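Local coordinates for tyrosyl-tRNA synthetase (Pyrococcus horikoshii, PDB 2CYC), which probably attaches tyrosine to tRNA(Tyr) in two steps, first activating the amino acid with ATP and then transferring it to the acceptor end, at residues A[60-63]-A[67-70]; A[292-297]-A[320-325]. All coordinates share one frame; numbering follows the deposited sequence.

Going from the N terminus, contact 1 comes first: helix 48-63 ends, three residues turn the chain, and 67-70 runs into strand 69-72, so this contact closes a very short loop in the tyrosine-binding domain. Contact 2 opens only much later. It closes a loop of 22 residues, which contains the antiparallel strands 305-307 and 317-319, by bringing helix 322-330 back to helix 288-297. The two loops follow one another in series, neither crossing nor nesting. The centres of contact 1 and contact 2 are about 24 Å apart, and the nearest atoms of contact 1 and contact 2 about 9 Å. Helix 48-63 relates them: its last turn forms contact 1, while its Leu52 and Met53 pack on Ile296 and Tyr295 of 292-297.

Contact 1 (A[60-63]-A[67-70]); sequences DFQK and KTRV
The side-chain amide of Gln62 is held through OE1, which accepts from the backbone N of Asp112, outside the two segments. Across the contact its NE2 comes only to 3.6 Å from Thr68 OG1, a polar approach too long to count as a bond, and Gln62 CG lies 3.7 Å from Thr68 OG1. The two side chains cross at about a right angle. A glutamine suits this partly exposed helix end because its CG methylene packs on the threonine while its amide is held by Asp112.

The apolar half of the contact belongs to the Thr68 methyl. With chi1 at 62°, CG2 lies anti to the carbonyl carbon, and this methyl faces the helix, meeting Phe61 CB at 3.7 Å and Gln62 CG at 3.8 Å. A beta-branched residue fits the extended backbone here and offers both a methyl and a hydroxyl close to the main chain. Phe61 gives only its CB to Thr68; its ring turns to the other side, meeting His185 edge-to-face and His36 with inclined planes. Thr68 also touches Ile58 and Val116, and so is buried.

Backbone bonds join Lys67 to His36 and Arg69 to Ile38, on the parallel strand 36-40 that carries the tyrosine-binding Tyr37. This tight turn from helix 48-63 into strand 69-72 thus completes a beta-alpha-beta crossover, typical of the Rossmann-like catalytic domain of class I synthetases.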
loop_
_atom_site.group_PDB
_atom_site.type_symbol
_atom_site.label_atom_id
_atom_site.label_comp_id
_atom_site.label_asym_id
_atom_site.label_seq_id
_atom_site.Cartn_x
_atom_site.Cartn_y
_atom_site.Cartn_z
ATOM N N ASP A 60 12.963 11.367 29.840
ATOM C CA ASP A 60 12.416 10.461 30.851
ATOM C C ASP A 60 12.710 9.008 30.510
ATOM O O ASP A 60 13.110 8.222 31.381
ATOM C CB ASP A 60 10.894 10.613 30.983
ATOM C CG ASP A 60 10.477 11.973 31.501
ATOM O OD1 ASP A 60 11.282 12.634 32.193
ATOM O OD2 ASP A 60 9.328 12.375 31.230
ATOM N N PHE A 61 12.497 8.651 29.244
ATOM C CA PHE A 61 12.708 7.277 28.812
ATOM C C PHE A 61 14.159 6.836 29.012
ATOM O O PHE A 61 14.410 5.729 29.496
ATOM C CB PHE A 61 12.278 7.088 27.338
ATOM C CG PHE A 61 10.799 7.349 27.083
ATOM C CD1 PHE A 61 9.839 7.046 28.053
ATOM C CD2 PHE A 61 10.370 7.876 25.865
ATOM C CE1 PHE A 61 8.472 7.261 27.815
ATOM C CE2 PHE A 61 9.000 8.099 25.609
ATOM C CZ PHE A 61 8.049 7.789 26.590
ATOM N N GLN A 62 15.107 7.698 28.652
ATOM C CA GLN A 62 16.521 7.376 28.807
ATOM C C GLN A 62 16.800 7.032 30.277
ATOM O O GLN A 62 17.457 6.031 30.570
ATOM C CB GLN A 62 17.411 8.562 28.382
ATOM C CG GLN A 62 17.360 8.942 26.895
ATOM C CD GLN A 62 18.390 10.021 26.532
ATOM O OE1 GLN A 62 18.506 11.044 27.210
ATOM N NE2 GLN A 62 19.134 9.792 25.457
ATOM N N LYS A 63 16.286 7.850 31.198
ATOM C CA LYS A 63 16.512 7.607 32.628
ATOM C C LYS A 63 15.913 6.300 33.120
ATOM O O LYS A 63 16.354 5.742 34.128
ATOM C CB LYS A 63 15.956 8.758 33.473
ATOM C CG LYS A 63 16.763 10.035 33.370
ATOM C CD LYS A 63 16.228 11.117 34.302
ATOM C CE LYS A 63 16.979 12.439 34.114
ATOM N NZ LYS A 63 16.824 13.000 32.737
ATOM N N LYS A 67 16.037 2.522 25.302
ATOM C CA LYS A 67 16.835 3.018 24.174
ATOM C C LYS A 67 15.924 3.883 23.300
ATOM O O LYS A 67 14.949 3.395 22.728
ATOM C CB LYS A 67 17.386 1.849 23.348
ATOM C CG LYS A 67 18.394 2.260 22.274
ATOM C CD LYS A 67 19.690 2.809 22.886
ATOM C CE LYS A 67 20.729 3.136 21.810
ATOM N NZ LYS A 67 21.865 3.962 22.337
ATOM N N THR A 68 16.264 5.158 23.193
ATOM C CA THR A 68 15.468 6.123 22.458
ATOM C C THR A 68 15.903 6.409 21.027
ATOM O O THR A 68 17.098 6.400 20.701
ATOM C CB THR A 68 15.402 7.447 23.251
ATOM O OG1 THR A 68 16.722 8.001 23.398
ATOM C CG2 THR A 68 14.812 7.182 24.640
ATOM N N ARG A 69 14.917 6.689 20.177
ATOM C CA ARG A 69 15.184 6.960 18.763
ATOM C C ARG A 69 14.232 7.974 18.149
ATOM O O ARG A 69 13.026 7.934 18.407
ATOM C CB ARG A 69 15.087 5.651 17.961
ATOM C CG ARG A 69 15.157 5.819 16.434
ATOM C CD ARG A 69 15.009 4.477 15.738
ATOM N NE ARG A 69 15.989 3.509 16.231
ATOM C CZ ARG A 69 16.106 2.258 15.786
ATOM N NH1 ARG A 69 17.028 1.456 16.303
ATOM N NH2 ARG A 69 15.311 1.806 14.825
ATOM N N VAL A 70 14.783 8.879 17.341
ATOM C CA VAL A 70 13.992 9.879 16.621
ATOM C C VAL A 70 13.961 9.363 15.176
ATOM O O VAL A 70 15.009 9.125 14.568
ATOM C CB VAL A 70 14.651 11.280 16.661
ATOM C CG1 VAL A 70 14.000 12.202 15.621
ATOM C CG2 VAL A 70 14.516 11.878 18.064
#

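Contact 2 (A[292-297]-A[320-325])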
loop_
_atom_site.group_PDB
_atom_site.type_symbol
_atom_site.label_atom_id
_atom_site.label_comp_id
_atom_site.label_asym_id
_atom_site.label_seq_id
_atom_site.Cartn_x
_atom_site.Cartn_y
_atom_site.Cartn_z
ATOM N N TRP A 292 0.523 25.813 28.711
ATOM C CA TRP A 292 1.979 25.822 28.617
ATOM C C TRP A 292 2.618 25.859 30.009
ATOM O O TRP A 292 3.664 25.235 30.246
ATOM C CB TRP A 292 2.442 27.030 27.790
ATOM C CG TRP A 292 2.154 26.912 26.310
ATOM C CD1 TRP A 292 1.172 26.159 25.722
ATOM C CD2 TRP A 292 2.820 27.606 25.237
ATOM N NE1 TRP A 292 1.186 26.342 24.358
ATOM C CE2 TRP A 292 2.183 27.223 24.031
ATOM C CE3 TRP A 292 3.888 28.515 25.177
ATOM C CZ2 TRP A 292 2.583 27.715 22.774
ATOM C CZ3 TRP A 292 4.287 29.009 23.923
ATOM C CH2 TRP A 292 3.632 28.603 22.740
ATOM N N VAL A 293 1.996 26.592 30.929
ATOM C CA VAL A 293 2.514 26.680 32.292
ATOM C C VAL A 293 2.469 25.291 32.941
ATOM O O VAL A 293 3.419 24.858 33.579
ATOM C CB VAL A 293 1.670 27.657 33.174
ATOM C CG1 VAL A 293 2.045 27.495 34.641
ATOM C CG2 VAL A 293 1.899 29.099 32.739
ATOM N N GLU A 294 1.361 24.588 32.762
ATOM C CA GLU A 294 1.231 23.274 33.359
ATOM C C GLU A 294 2.191 22.230 32.799
ATOM O O GLU A 294 2.844 21.527 33.559
ATOM C CB GLU A 294 -0.195 22.742 33.206
ATOM C CG GLU A 294 -0.366 21.381 33.892
ATOM C CD GLU A 294 -1.780 20.856 33.833
ATOM O OE1 GLU A 294 -2.055 19.837 34.495
ATOM O OE2 GLU A 294 -2.616 21.453 33.119
ATOM N N TYR A 295 2.277 22.135 31.474
ATOM C CA TYR A 295 3.123 21.128 30.840
ATOM C C TYR A 295 4.594 21.451 30.596
ATOM O O TYR A 295 5.397 20.545 30.402
ATOM C CB TYR A 295 2.457 20.675 29.546
ATOM C CG TYR A 295 1.212 19.877 29.829
ATOM C CD1 TYR A 295 1.287 18.511 30.103
ATOM C CD2 TYR A 295 -0.042 20.499 29.892
ATOM C CE1 TYR A 295 0.142 17.778 30.434
ATOM C CE2 TYR A 295 -1.191 19.779 30.225
ATOM C CZ TYR A 295 -1.091 18.420 30.494
ATOM O OH TYR A 295 -2.222 17.704 30.823
ATOM N N ILE A 296 4.953 22.729 30.603
ATOM C CA ILE A 296 6.349 23.096 30.405
ATOM C C ILE A 296 6.963 23.508 31.742
ATOM O O ILE A 296 7.813 22.800 32.295
ATOM C CB ILE A 296 6.502 24.257 29.374
ATOM C CG1 ILE A 296 5.957 23.815 28.005
ATOM C CG2 ILE A 296 7.972 24.651 29.240
ATOM C CD1 ILE A 296 6.129 24.848 26.888
ATOM N N ILE A 297 6.499 24.632 32.281
ATOM C CA ILE A 297 7.030 25.153 33.538
ATOM C C ILE A 297 6.911 24.203 34.740
ATOM O O ILE A 297 7.853 24.076 35.521
ATOM C CB ILE A 297 6.381 26.523 33.856
ATOM C CG1 ILE A 297 6.689 27.491 32.700
ATOM C CG2 ILE A 297 6.911 27.067 35.185
ATOM C CD1 ILE A 297 6.057 28.873 32.821
ATOM N N THR A 320 5.071 26.708 43.641
ATOM C CA THR A 320 5.795 25.446 43.679
ATOM C C THR A 320 5.062 24.361 42.914
ATOM O O THR A 320 5.672 23.389 42.469
ATOM C CB THR A 320 6.019 24.968 45.125
ATOM O OG1 THR A 320 4.754 24.843 45.788
ATOM C CG2 THR A 320 6.899 25.960 45.879
ATOM N N THR A 321 3.751 24.513 42.771
ATOM C CA THR A 321 2.970 23.534 42.028
ATOM C C THR A 321 2.014 24.260 41.094
ATOM O O THR A 321 1.632 25.403 41.346
ATOM C CB THR A 321 2.141 22.616 42.952
ATOM O OG1 THR A 321 1.066 23.363 43.531
ATOM C CG2 THR A 321 3.020 22.036 44.061
ATOM N N PHE A 322 1.632 23.594 40.012
ATOM C CA PHE A 322 0.723 24.196 39.062
ATOM C C PHE A 322 -0.601 24.507 39.741
ATOM O O PHE A 322 -1.199 25.565 39.515
ATOM C CB PHE A 322 0.481 23.259 37.887
ATOM C CG PHE A 322 -0.565 23.759 36.932
ATOM C CD1 PHE A 322 -0.363 24.931 36.212
ATOM C CD2 PHE A 322 -1.764 23.075 36.776
ATOM C CE1 PHE A 322 -1.341 25.414 35.354
ATOM C CE2 PHE A 322 -2.751 23.550 35.916
ATOM C CZ PHE A 322 -2.536 24.724 35.205
ATOM N N GLU A 323 -1.052 23.584 40.584
ATOM C CA GLU A 323 -2.317 23.750 41.277
ATOM C C GLU A 323 -2.410 25.074 42.033
ATOM O O GLU A 323 -3.435 25.746 41.968
ATOM C CB GLU A 323 -2.557 22.578 42.230
ATOM C CG GLU A 323 -4.023 22.388 42.551
ATOM C CD GLU A 323 -4.856 22.139 41.300
ATOM O OE1 GLU A 323 -6.096 22.288 41.374
ATOM O OE2 GLU A 323 -4.273 21.788 40.247
ATOM N N GLU A 324 -1.352 25.451 42.746
ATOM C CA GLU A 324 -1.362 26.721 43.480
ATOM C C GLU A 324 -1.572 27.867 42.493
ATOM O O GLU A 324 -2.430 28.733 42.694
ATOM C CB GLU A 324 -0.033 26.974 44.199
ATOM C CG GLU A 324 0.523 25.822 45.004
ATOM C CD GLU A 324 1.830 26.189 45.692
ATOM O OE1 GLU A 324 2.646 26.913 45.079
ATOM O OE2 GLU A 324 2.046 25.746 46.840
ATOM N N LEU A 325 -0.775 27.868 41.424
ATOM C CA LEU A 325 -0.862 28.921 40.421
ATOM C C LEU A 325 -2.240 28.982 39.790
ATOM O O LEU A 325 -2.808 30.061 39.619
ATOM C CB LEU A 325 0.210 28.730 39.339
ATOM C CG LEU A 325 0.246 29.821 38.260
ATOM C CD1 LEU A 325 1.635 29.906 37.660
ATOM C CD2 LEU A 325 -0.803 29.536 37.186
#
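Glu294 and Phe322 bring the two backbones closest, with their CA atoms 5.8 Å apart, where the first turn of helix 322-330 meets the second half of helix 288-297. This is a helix-to-helix contact, its two helices joined through a small antiparallel beta hairpin, in the part of the class I synthetase chain that follows the KMSKS motif. The 292-297 segment includes one wider, pi-type turn at 293-297.

The Phe322 ring takes contacts on one face and at one edge. Its CG stands anti to the backbone N (chi1 174°), which carries the ring out to the other helix. Glu294 lies across the face: Glu294 CB sits 3.5 Å above the Phe322 ring centroid, almost on the ring normal, as a CH-pi contact. The extended chain then runs on over the ring, and the Glu294 carboxylate lies nearly parallel to it (9°), OE2 being 3.5 Å from Phe322 CE2. A glutamate works here because its methylenes cover the aromatic face, while the residue as a whole is partly exposed. At the ring's edge Val293 CG1 approaches Phe322 CD1 at 3.9 Å, and the same methyl meets Leu325 CD1 at 3.9 Å. Val293 also packs on Leu339 and Val343 of helix 336-350, and Leu325 on Phe305, so the aliphatic residues fill the buried side.

Several bonds cap the start of helix 322-330. Thr321 is its N-cap, OG1 accepting from Glu324 N at 3.3 Å, and Glu301 OE1 takes the N-H of Phe322. Glu324 reaches back in turn: its OE1 accepts from Thr320 N at 2.8 Å, nearly straight at 177°, the donor lying above the carboxylate plane.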